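Local coordinates for putative aldehyde dehydrogenase (PDB 4YWE), which probably oxidises aldehydes to carboxylic acids with NAD or NADP as the electron acceptor, as other members of the aldehyde dehydrogenase family do, at residues D33-Q38 and C328-N333; C178-A183 and L207-G212; Y415-G420 and L454-V459. All blocks are in the same frame, centred on the assembly; numbering follows the deposited sequence.

Interaction 1. Residues D33-Q38 and C328-N333; sequences DPSDGQ and CGPLIN
Pro34 packs on the backbone carbonyls of Leu331 and Ile332, while the Pro330 ring lies against Pro34 O. CB of Pro34 lies 3.3 Å from Leu331 O. Pro34 O is 3.3 Å from Pro330 CB and nearly as close to CG. Each proline thus offers ring carbons to a carbonyl oxygen of the other segment, while the two rings are less close, with Pro34 CB 4.2 Å from Pro330 CG. Ile332 O is 3.7 Å from Pro34 CB. Ser35 extends the contact: its OG is anti to the carbonyl carbon (chi1 -72°) and lies 3.7 Å from Pro330 CG. The hydroxyl also bonds to the backbone N of Ser322. All of this tight part is buried.

The segment 33-38 is the turn of a beta hairpin between strands 28-33 and 38-44. Asp33 O accepts from Gly37 N and more weakly from Gln38 N, the pairing of a G1 beta bulge. Two Asx turns brace it. In the first, Ser35 N meets Asp33 OD1 at 3.0 Å, from above the carboxylate plane. In the second, Asp36 OD1 accepts from Gln38 N.

The outer side is looser. Asp36 and Gly37 are partly exposed and Gln38 is exposed, and they add nothing to the contact. On the other segment Asn333 is the N-cap of helix 334-349, with OD1 bonded to Gln336 N. A calcium ion, bound at a site that includes Val32, Asp99 and Asp185, lies about 4 Å from the Pro34 side chain, and the Ile332 side chain is about 4 Å from that of Asp185.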
ATOM      1  N   ASP A  33      34.773 -16.976  27.090  1.00 25.90           N
ATOM      2  CA  ASP A  33      34.021 -16.056  27.935  1.00 23.52           C
ATOM      3  C   ASP A  33      34.861 -14.804  28.156  1.00 25.99           C
ATOM      4  O   ASP A  33      35.876 -14.851  28.847  1.00 27.27           O
ATOM      5  CB  ASP A  33      33.662 -16.714  29.273  1.00 27.51           C
ATOM      6  CG  ASP A  33      32.739 -15.855  30.131  1.00 29.58           C
ATOM      7  OD1 ASP A  33      32.528 -14.668  29.809  1.00 30.81           O
ATOM      8  OD2 ASP A  33      32.226 -16.375  31.145  1.00 31.51           O
ATOM      9  N   PRO A  34      34.435 -13.673  27.574  1.00 30.24           N
ATOM     10  CA  PRO A  34      35.216 -12.433  27.640  1.00 30.34           C
ATOM     11  C   PRO A  34      35.255 -11.808  29.035  1.00 32.96           C
ATOM     12  O   PRO A  34      36.011 -10.862  29.257  1.00 35.88           O
ATOM     13  CB  PRO A  34      34.491 -11.515  26.655  1.00 27.97           C
ATOM     14  CG  PRO A  34      33.094 -12.013  26.643  1.00 27.92           C
ATOM     15  CD  PRO A  34      33.181 -13.499  26.821  1.00 26.69           C
ATOM     16  N   SER A  35      34.455 -12.330  29.958  1.00 32.39           N
ATOM     17  CA  SER A  35      34.456 -11.831  31.329  1.00 34.30           C
ATOM     18  C   SER A  35      35.723 -12.257  32.065  1.00 31.36           C
ATOM     19  O   SER A  35      36.207 -11.543  32.943  1.00 31.65           O
ATOM     20  CB  SER A  35      33.216 -12.318  32.082  1.00 37.94           C
ATOM     21  OG  SER A  35      32.051 -11.651  31.626  1.00 38.21           O
ATOM     22  N   ASP A  36      36.256 -13.420  31.704  1.00 29.70           N
ATOM     23  CA  ASP A  36      37.493 -13.913  32.303  1.00 31.60           C
ATOM     24  C   ASP A  36      38.528 -14.269  31.236  1.00 31.81           C
ATOM     25  O   ASP A  36      39.675 -14.586  31.553  1.00 32.38           O
ATOM     26  CB  ASP A  36      37.214 -15.125  33.199  1.00 35.95           C
ATOM     27  CG  ASP A  36      36.351 -16.176  32.519  1.00 39.97           C
ATOM     28  OD1 ASP A  36      36.422 -16.310  31.280  1.00 40.13           O
ATOM     29  OD2 ASP A  36      35.599 -16.875  33.232  1.00 42.15           O
ATOM     30  N   GLY A  37      38.112 -14.216  29.974  1.00 31.22           N
ATOM     31  CA  GLY A  37      39.001 -14.499  28.861  1.00 32.69           C
ATOM     32  C   GLY A  37      39.390 -15.960  28.737  1.00 36.30           C
ATOM     33  O   GLY A  37      40.412 -16.287  28.135  1.00 40.03           O
ATOM     34  N   GLN A  38      38.568 -16.841  29.299  1.00 36.77           N
ATOM     35  CA  GLN A  38      38.873 -18.267  29.316  1.00 38.88           C
ATOM     36  C   GLN A  38      37.926 -19.072  28.429  1.00 36.75           C
ATOM     37  O   GLN A  38      36.728 -18.795  28.379  1.00 34.86           O
ATOM     38  CB  GLN A  38      38.821 -18.804  30.749  1.00 40.60           C
ATOM     39  CG  GLN A  38      39.766 -18.099  31.706  1.00 43.22           C
ATOM     40  CD  GLN A  38      41.202 -18.122  31.224  1.00 47.23           C
ATOM     41  OE1 GLN A  38      41.703 -19.154  30.775  1.00 47.99           O
ATOM     42  NE2 GLN A  38      41.873 -16.979  31.308  1.00 49.96           N
ATOM     43  N   CYS A 328      28.089  -1.920  32.575  1.00 24.42           N
ATOM     44  CA  CYS A 328      28.796  -2.353  31.382  1.00 25.41           C
ATOM     45  C   CYS A 328      29.608  -3.615  31.656  1.00 27.37           C
ATOM     46  O   CYS A 328      30.069  -3.839  32.775  1.00 30.14           O
ATOM     47  CB  CYS A 328      29.706  -1.230  30.877  1.00 27.15           C
ATOM     48  SG  CYS A 328      30.462  -1.529  29.272  1.00 26.30           S
ATOM     49  N   GLY A 329      29.770  -4.442  30.630  1.00 28.22           N
ATOM     50  CA  GLY A 329      30.597  -5.629  30.735  1.00 26.74           C
ATOM     51  C   GLY A 329      31.895  -5.465  29.970  1.00 26.36           C
ATOM     52  O   GLY A 329      32.234  -4.357  29.554  1.00 25.12           O
ATOM     53  N   PRO A 330      32.634  -6.567  29.782  1.00 26.32           N
ATOM     54  CA  PRO A 330      33.878  -6.536  29.007  1.00 27.48           C
ATOM     55  C   PRO A 330      33.617  -6.451  27.510  1.00 27.98           C
ATOM     56  O   PRO A 330      32.483  -6.653  27.074  1.00 27.88           O
ATOM     57  CB  PRO A 330      34.540  -7.864  29.367  1.00 26.12           C
ATOM     58  CG  PRO A 330      33.390  -8.772  29.639  1.00 24.81           C
ATOM     59  CD  PRO A 330      32.340  -7.915  30.299  1.00 26.23           C
ATOM     60  N   LEU A 331      34.653  -6.150  26.733  1.00 27.22           N
ATOM     61  CA  LEU A 331      34.537  -6.165  25.281  1.00 25.48           C
ATOM     62  C   LEU A 331      34.692  -7.598  24.785  1.00 23.87           C
ATOM     63  O   LEU A 331      35.069  -8.483  25.550  1.00 26.08           O
ATOM     64  CB  LEU A 331      35.573  -5.241  24.640  1.00 26.59           C
ATOM     65  CG  LEU A 331      35.480  -3.777  25.081  1.00 25.93           C
ATOM     66  CD1 LEU A 331      36.448  -2.903  24.296  1.00 26.93           C
ATOM     67  CD2 LEU A 331      34.052  -3.263  24.946  1.00 24.13           C
ATOM     68  N   ILE A 332      34.403  -7.824  23.507  1.00 26.49           N
ATOM     69  CA  ILE A 332      34.269  -9.181  22.986  1.00 23.62           C
ATOM     70  C   ILE A 332      35.597  -9.951  22.981  1.00 25.49           C
ATOM     71  O   ILE A 332      35.606 -11.165  23.184  1.00 25.85           O
ATOM     72  CB  ILE A 332      33.632  -9.159  21.575  1.00 23.21           C
ATOM     73  CG1 ILE A 332      33.237 -10.572  21.136  1.00 23.80           C
ATOM     74  CG2 ILE A 332      34.554  -8.505  20.565  1.00 26.19           C
ATOM     75  CD1 ILE A 332      32.215 -11.227  22.039  1.00 26.22           C
ATOM     76  N   ASN A 333      36.713  -9.257  22.767  1.00 22.47           N
ATOM     77  CA  ASN A 333      38.022  -9.907  22.784  1.00 22.53           C
ATOM     78  C   ASN A 333      39.170  -8.908  22.917  1.00 25.79           C
ATOM     79  O   ASN A 333      38.949  -7.708  23.078  1.00 26.89           O
ATOM     80  CB  ASN A 333      38.217 -10.765  21.526  1.00 26.13           C
ATOM     81  CG  ASN A 333      37.993  -9.991  20.238  1.00 24.51           C
ATOM     82  OD1 ASN A 333      38.288  -8.800  20.149  1.00 28.23           O
ATOM     83  ND2 ASN A 333      37.470 -10.676  19.227  1.00 19.85           N
TER

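Interaction 2. Residues C178-A183 and L207-G212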
ATOM      1  N   CYS A 178      16.921 -20.881   4.878  1.00 14.45           N
ATOM      2  CA  CYS A 178      18.030 -20.071   5.375  1.00 16.85           C
ATOM      3  C   CYS A 178      19.325 -20.840   5.618  1.00 14.25           C
ATOM      4  O   CYS A 178      19.316 -21.959   6.130  1.00 16.52           O
ATOM      5  CB  CYS A 178      17.613 -19.371   6.671  1.00 15.87           C
ATOM      6  SG  CYS A 178      16.122 -18.369   6.507  1.00 19.52           S
ATOM      7  N   VAL A 179      20.437 -20.217   5.241  1.00 15.93           N
ATOM      8  CA  VAL A 179      21.767 -20.713   5.566  1.00 15.88           C
ATOM      9  C   VAL A 179      22.478 -19.636   6.372  1.00 14.86           C
ATOM     10  O   VAL A 179      22.669 -18.519   5.890  1.00 13.49           O
ATOM     11  CB  VAL A 179      22.566 -21.082   4.307  1.00 14.19           C
ATOM     12  CG1 VAL A 179      23.959 -21.565   4.689  1.00 16.43           C
ATOM     13  CG2 VAL A 179      21.829 -22.141   3.505  1.00 16.85           C
ATOM     14  N   VAL A 180      22.866 -19.969   7.599  1.00 13.75           N
ATOM     15  CA  VAL A 180      23.396 -18.972   8.522  1.00 13.47           C
ATOM     16  C   VAL A 180      24.853 -19.234   8.889  1.00 18.93           C
ATOM     17  O   VAL A 180      25.216 -20.335   9.303  1.00 14.52           O
ATOM     18  CB  VAL A 180      22.537 -18.904   9.797  1.00 15.01           C
ATOM     19  CG1 VAL A 180      23.063 -17.832  10.741  1.00 16.61           C
ATOM     20  CG2 VAL A 180      21.079 -18.650   9.445  1.00 13.17           C
ATOM     21  N   LYS A 181      25.682 -18.205   8.738  1.00 20.60           N
ATOM     22  CA  LYS A 181      27.065 -18.248   9.192  1.00 21.84           C
ATOM     23  C   LYS A 181      27.254 -17.225  10.307  1.00 24.26           C
ATOM     24  O   LYS A 181      27.617 -16.078  10.045  1.00 27.52           O
ATOM     25  CB  LYS A 181      28.030 -17.970   8.036  1.00 23.90           C
ATOM     26  CG  LYS A 181      29.328 -18.771   8.080  1.00 25.67           C
ATOM     27  CD  LYS A 181      30.152 -18.481   9.329  1.00 24.78           C
ATOM     28  CE  LYS A 181      30.640 -17.042   9.359  1.00 24.35           C
ATOM     29  NZ  LYS A 181      31.487 -16.772  10.557  1.00 25.60           N
ATOM     30  N   PRO A 182      27.003 -17.636  11.558  1.00 20.40           N
ATOM     31  CA  PRO A 182      27.130 -16.726  12.699  1.00 20.09           C
ATOM     32  C   PRO A 182      28.589 -16.449  13.058  1.00 14.49           C
ATOM     33  O   PRO A 182      29.487 -17.107  12.532  1.00 14.89           O
ATOM     34  CB  PRO A 182      26.414 -17.479  13.820  1.00 21.33           C
ATOM     35  CG  PRO A 182      26.608 -18.916  13.474  1.00 15.09           C
ATOM     36  CD  PRO A 182      26.581 -18.988  11.970  1.00 14.76           C
ATOM     37  N   ALA A 183      28.813 -15.483  13.944  1.00 16.01           N
ATOM     38  CA  ALA A 183      30.161 -15.021  14.264  1.00 18.46           C
ATOM     39  C   ALA A 183      30.929 -16.007  15.135  1.00 18.31           C
ATOM     40  O   ALA A 183      30.370 -16.608  16.050  1.00 16.82           O
ATOM     41  CB  ALA A 183      30.099 -13.667  14.947  1.00 17.95           C
ATOM     42  N   LEU A 207      16.144 -24.096   8.108  1.00 19.65           N
ATOM     43  CA  LEU A 207      17.147 -23.317   8.820  1.00 18.85           C
ATOM     44  C   LEU A 207      18.421 -24.138   8.980  1.00 22.12           C
ATOM     45  O   LEU A 207      18.391 -25.249   9.511  1.00 19.16           O
ATOM     46  CB  LEU A 207      16.625 -22.872  10.186  1.00 17.85           C
ATOM     47  CG  LEU A 207      17.610 -22.096  11.064  1.00 17.32           C
ATOM     48  CD1 LEU A 207      18.070 -20.823  10.366  1.00 16.99           C
ATOM     49  CD2 LEU A 207      16.987 -21.776  12.416  1.00 16.37           C
ATOM     50  N   ASN A 208      19.537 -23.588   8.509  1.00 15.08           N
ATOM     51  CA  ASN A 208      20.824 -24.267   8.593  1.00 18.84           C
ATOM     52  C   ASN A 208      21.871 -23.348   9.207  1.00 23.36           C
ATOM     53  O   ASN A 208      21.990 -22.185   8.821  1.00 26.35           O
ATOM     54  CB  ASN A 208      21.282 -24.736   7.210  1.00 15.66           C
ATOM     55  CG  ASN A 208      20.260 -25.620   6.526  1.00 21.11           C
ATOM     56  OD1 ASN A 208      20.210 -26.828   6.759  1.00 21.08           O
ATOM     57  ND2 ASN A 208      19.435 -25.021   5.674  1.00 15.40           N
ATOM     58  N   ILE A 209      22.626 -23.874  10.165  1.00 15.93           N
ATOM     59  CA  ILE A 209      23.650 -23.090  10.841  1.00 19.04           C
ATOM     60  C   ILE A 209      25.025 -23.697  10.598  1.00 21.76           C
ATOM     61  O   ILE A 209      25.249 -24.876  10.875  1.00 23.14           O
ATOM     62  CB  ILE A 209      23.373 -22.985  12.353  1.00 20.20           C
ATOM     63  CG1 ILE A 209      21.887 -22.738  12.622  1.00 24.92           C
ATOM     64  CG2 ILE A 209      24.230 -21.892  12.971  1.00 18.88           C
ATOM     65  CD1 ILE A 209      21.390 -21.393  12.151  1.00 26.80           C
ATOM     66  N   VAL A 210      25.943 -22.893  10.075  1.00 22.30           N
ATOM     67  CA  VAL A 210      27.322 -23.331   9.890  1.00 21.36           C
ATOM     68  C   VAL A 210      28.265 -22.376  10.610  1.00 18.96           C
ATOM     69  O   VAL A 210      28.496 -21.257  10.154  1.00 18.46           O
ATOM     70  CB  VAL A 210      27.688 -23.437   8.397  1.00 21.57           C
ATOM     71  CG1 VAL A 210      29.152 -23.834   8.238  1.00 17.16           C
ATOM     72  CG2 VAL A 210      26.783 -24.438   7.698  1.00 22.32           C
ATOM     73  N   THR A 211      28.800 -22.821  11.742  1.00 19.78           N
ATOM     74  CA  THR A 211      29.759 -22.022  12.495  1.00 20.06           C
ATOM     75  C   THR A 211      31.115 -22.053  11.803  1.00 21.33           C
ATOM     76  O   THR A 211      31.370 -22.919  10.972  1.00 23.00           O
ATOM     77  CB  THR A 211      29.913 -22.526  13.941  1.00 21.35           C
ATOM     78  OG1 THR A 211      30.318 -23.902  13.931  1.00 25.25           O
ATOM     79  CG2 THR A 211      28.599 -22.395  14.692  1.00 20.76           C
ATOM     80  N   GLY A 212      31.981 -21.104  12.143  1.00 20.51           N
ATOM     81  CA  GLY A 212      33.307 -21.050  11.557  1.00 17.85           C
ATOM     82  C   GLY A 212      33.842 -19.646  11.366  1.00 17.36           C
ATOM     83  O   GLY A 212      33.167 -18.663  11.676  1.00 16.69           O
TER
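Val180 and Ile209 run alongside each other on neighbouring parallel strands, both rising from one face of the sheet. The strands belong to a beta-alpha-beta unit of the Rossmann-like domain: strand 177-182, helix 188-200 and strand 207-209. The axes of 178-182 and 207-209 come within 4.7 Å, and their directions differ by 25°.

On the face carrying Cys178, Val180, Leu207 and Ile209 the side chains interlock. Leu207 CD1 fills the notch between Cys178 CB and Val180 CG2, 3.8 Å from the latter. Ile209 CD1 sits next to Leu207 CD1 against the same side of Val180, 3.6 Å from its CB. Ile209 branches two ways: CG1 is anti to the carbonyl carbon (chi1 -42°) and carries CD1 to Val180, while CG2 meets CG of Pro182, the two side chains crossing at about a right angle. Val168 of helix 160-174 covers Val180 and Leu207 on this face.

The face with Val179 and Asn208 packs on alanines of helix 48-63. Here Cys178 O is gripped twice, by Asn208 N at 2.9 Å and by Asn208 ND2 at 3.1 Å, from opposite faces of its carbonyl plane. ND2 also reaches Gly205 O, and OD1 accepts from Ala17 N. The ladder runs on through Val180 N to Asn208 O and through Val210 N to Val180 O.

Beyond strand 207-209, the Lys181 chain, bent at chi2 and chi3, curls over Val210 O, 3.3 Å from CD. Gly212 belongs to a glycine-rich sequence resembling a Rossmann-type loop. Lys181 NZ bonds to Gly212 O and Pro182 O, each at 2.8 Å and from above the carbonyl plane.

Interaction 3. Residues Y415-G420 and L454-V459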
ATOM      1  N   TYR A 415      29.553   7.885   7.516  1.00 18.14           N
ATOM      2  CA  TYR A 415      28.462   7.041   7.986  1.00 16.83           C
ATOM      3  C   TYR A 415      27.124   7.776   8.010  1.00 19.48           C
ATOM      4  O   TYR A 415      27.072   9.005   7.964  1.00 20.79           O
ATOM      5  CB  TYR A 415      28.778   6.501   9.381  1.00 19.82           C
ATOM      6  CG  TYR A 415      30.052   5.690   9.451  1.00 24.04           C
ATOM      7  CD1 TYR A 415      30.062   4.343   9.110  1.00 28.04           C
ATOM      8  CD2 TYR A 415      31.247   6.270   9.862  1.00 23.09           C
ATOM      9  CE1 TYR A 415      31.225   3.598   9.175  1.00 30.19           C
ATOM     10  CE2 TYR A 415      32.415   5.533   9.930  1.00 26.29           C
ATOM     11  CZ  TYR A 415      32.398   4.197   9.586  1.00 30.98           C
ATOM     12  OH  TYR A 415      33.557   3.458   9.652  1.00 33.55           O
ATOM     13  N   GLY A 416      26.045   7.004   8.082  1.00 19.16           N
ATOM     14  CA  GLY A 416      24.702   7.548   8.152  1.00 18.93           C
ATOM     15  C   GLY A 416      23.703   6.452   8.461  1.00 18.98           C
ATOM     16  O   GLY A 416      23.111   5.869   7.556  1.00 19.39           O
ATOM     17  N   LEU A 417      23.517   6.169   9.746  1.00 19.28           N
ATOM     18  CA  LEU A 417      22.700   5.036  10.162  1.00 17.40           C
ATOM     19  C   LEU A 417      21.505   5.473  11.007  1.00 19.33           C
ATOM     20  O   LEU A 417      20.356   5.188  10.667  1.00 18.45           O
ATOM     21  CB  LEU A 417      23.556   4.031  10.938  1.00 15.43           C
ATOM     22  CG  LEU A 417      22.903   2.702  11.317  1.00 14.76           C
ATOM     23  CD1 LEU A 417      22.373   2.000  10.081  1.00 13.28           C
ATOM     24  CD2 LEU A 417      23.893   1.813  12.050  1.00 15.87           C
ATOM     25  N   VAL A 418      21.786   6.163  12.109  1.00 20.36           N
ATOM     26  CA  VAL A 418      20.757   6.619  13.038  1.00 18.82           C
ATOM     27  C   VAL A 418      21.114   8.025  13.526  1.00 21.56           C
ATOM     28  O   VAL A 418      22.289   8.377  13.604  1.00 24.65           O
ATOM     29  CB  VAL A 418      20.597   5.619  14.220  1.00 13.20           C
ATOM     30  CG1 VAL A 418      19.850   6.241  15.392  1.00 14.87           C
ATOM     31  CG2 VAL A 418      19.893   4.348  13.759  1.00 10.90           C
ATOM     32  N   ALA A 419      20.105   8.840  13.820  1.00 21.44           N
ATOM     33  CA  ALA A 419      20.343  10.146  14.421  1.00 20.94           C
ATOM     34  C   ALA A 419      19.286  10.461  15.476  1.00 21.83           C
ATOM     35  O   ALA A 419      18.112  10.131  15.311  1.00 12.46           O
ATOM     36  CB  ALA A 419      20.366  11.226  13.354  1.00 20.54           C
ATOM     37  N   GLY A 420      19.716  11.093  16.564  1.00 19.21           N
ATOM     38  CA  GLY A 420      18.810  11.503  17.622  1.00 13.29           C
ATOM     39  C   GLY A 420      18.693  13.011  17.736  1.00 16.77           C
ATOM     40  O   GLY A 420      19.695  13.726  17.687  1.00 17.10           O
ATOM     41  N   LEU A 454      10.467  -0.922  13.342  1.00 13.48           N
ATOM     42  CA  LEU A 454      11.104   0.216  12.686  1.00 16.09           C
ATOM     43  C   LEU A 454      12.162  -0.230  11.683  1.00 18.00           C
ATOM     44  O   LEU A 454      13.191  -0.784  12.074  1.00 19.47           O
ATOM     45  CB  LEU A 454      11.737   1.145  13.724  1.00 16.63           C
ATOM     46  CG  LEU A 454      10.889   1.480  14.951  1.00 19.18           C
ATOM     47  CD1 LEU A 454      11.633   2.437  15.868  1.00 20.78           C
ATOM     48  CD2 LEU A 454       9.545   2.061  14.540  1.00 17.72           C
ATOM     49  N   PRO A 455      11.912   0.012  10.385  1.00 15.95           N
ATOM     50  CA  PRO A 455      12.871  -0.332   9.331  1.00 16.13           C
ATOM     51  C   PRO A 455      14.248   0.271   9.597  1.00 17.94           C
ATOM     52  O   PRO A 455      14.364   1.468   9.860  1.00 14.44           O
ATOM     53  CB  PRO A 455      12.235   0.264   8.074  1.00 16.81           C
ATOM     54  CG  PRO A 455      10.770   0.254   8.372  1.00  9.20           C
ATOM     55  CD  PRO A 455      10.680   0.601   9.831  1.00  9.92           C
ATOM     56  N   PHE A 456      15.273  -0.571   9.535  1.00 18.28           N
ATOM     57  CA  PHE A 456      16.616  -0.199   9.957  1.00 17.96           C
ATOM     58  C   PHE A 456      17.604  -0.388   8.814  1.00 14.26           C
ATOM     59  O   PHE A 456      17.564  -1.393   8.110  1.00  9.93           O
ATOM     60  CB  PHE A 456      17.026  -1.037  11.174  1.00 21.15           C
ATOM     61  CG  PHE A 456      18.335  -0.632  11.792  1.00 17.75           C
ATOM     62  CD1 PHE A 456      18.380   0.333  12.783  1.00 17.30           C
ATOM     63  CD2 PHE A 456      19.518  -1.242  11.402  1.00 18.93           C
ATOM     64  CE1 PHE A 456      19.582   0.697  13.364  1.00 18.79           C
ATOM     65  CE2 PHE A 456      20.722  -0.883  11.977  1.00 20.22           C
ATOM     66  CZ  PHE A 456      20.755   0.089  12.959  1.00 19.26           C
ATOM     67  N   GLY A 457      18.490   0.586   8.635  1.00 11.58           N
ATOM     68  CA  GLY A 457      19.473   0.539   7.569  1.00  9.98           C
ATOM     69  C   GLY A 457      20.182   1.867   7.395  1.00 16.22           C
ATOM     70  O   GLY A 457      19.739   2.889   7.918  1.00 10.10           O
ATOM     71  N   GLY A 458      21.284   1.864   6.657  1.00 15.86           N
ATOM     72  CA  GLY A 458      22.079   3.068   6.518  1.00 17.73           C
ATOM     73  C   GLY A 458      22.201   3.628   5.117  1.00 16.75           C
ATOM     74  O   GLY A 458      21.664   3.077   4.156  1.00 17.31           O
ATOM     75  N   VAL A 459      22.900   4.752   5.016  1.00 14.75           N
ATOM     76  CA  VAL A 459      23.313   5.304   3.737  1.00 14.55           C
ATOM     77  C   VAL A 459      24.825   5.458   3.793  1.00 15.25           C
ATOM     78  O   VAL A 459      25.419   5.353   4.866  1.00 13.82           O
ATOM     79  CB  VAL A 459      22.624   6.644   3.428  1.00 16.42           C
ATOM     80  CG1 VAL A 459      21.115   6.458   3.317  1.00 15.67           C
ATOM     81  CG2 VAL A 459      22.968   7.677   4.492  1.00 16.33           C
TER
HETATM   82  O   HOH W   1      18.858   2.910  10.626  1.00 13.37           O
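Leu417 and Phe456 cross at about a right angle. With Leu417 CG anti to the backbone N (chi1 -173°), the branch at CG points its two methyls at different partners. CD2 lies 3.7 Å from Phe456 CZ, and CD1 sits 3.5 Å from Gly457 C. Phe456 is also extended, with CG anti to its N, and its ring is turned perpendicular to the CA-CB-CG plane (chi2 89°). This brings CE1 to 3.7 Å from Val418 CG2.

A water lies over one face of the ring, offset toward the rim. It donates to Leu417 O at 2.7 Å and accepts from Gly457 N, so it bridges the two backbones. Val459 N bonds to Gly416 O at 2.8 Å. Val459 CG2 stands between its own N and carbonyl carbon, 3.6 Å from Gly416 O.

Lys468 makes a cation-pi contact with Phe456. Nearby, Pro455 packs on Leu133 of the second subunit. Phe456, Gly457 and Gly458 form part of the Pro-Phe-Gly-Gly sequence of aldehyde dehydrogenases, here with the Phe456 side chain about 3 Å from that of Glu256, the predicted active-site residue.

From the N terminus, the chain first passes the hairpin turn 33-38, whose partner 328-333 comes some 290 residues later. Interaction 1 therefore closes a very long loop and joins the N-terminal hairpin to the loop leading into helix 334-349. Interaction 2 is nested inside it and closes a short loop around helix 188-200, joining two strands of the sheet that holds 177-182. Interaction 3 opens only after interaction 1 has closed. It ties the start of strand 418-422, in the other large sheet, to the loop before strand 463-464. The contacts do not touch. Nearest atoms are about 8 Å apart for interactions 1 and 2, and about 16 Å from interaction 3 to either.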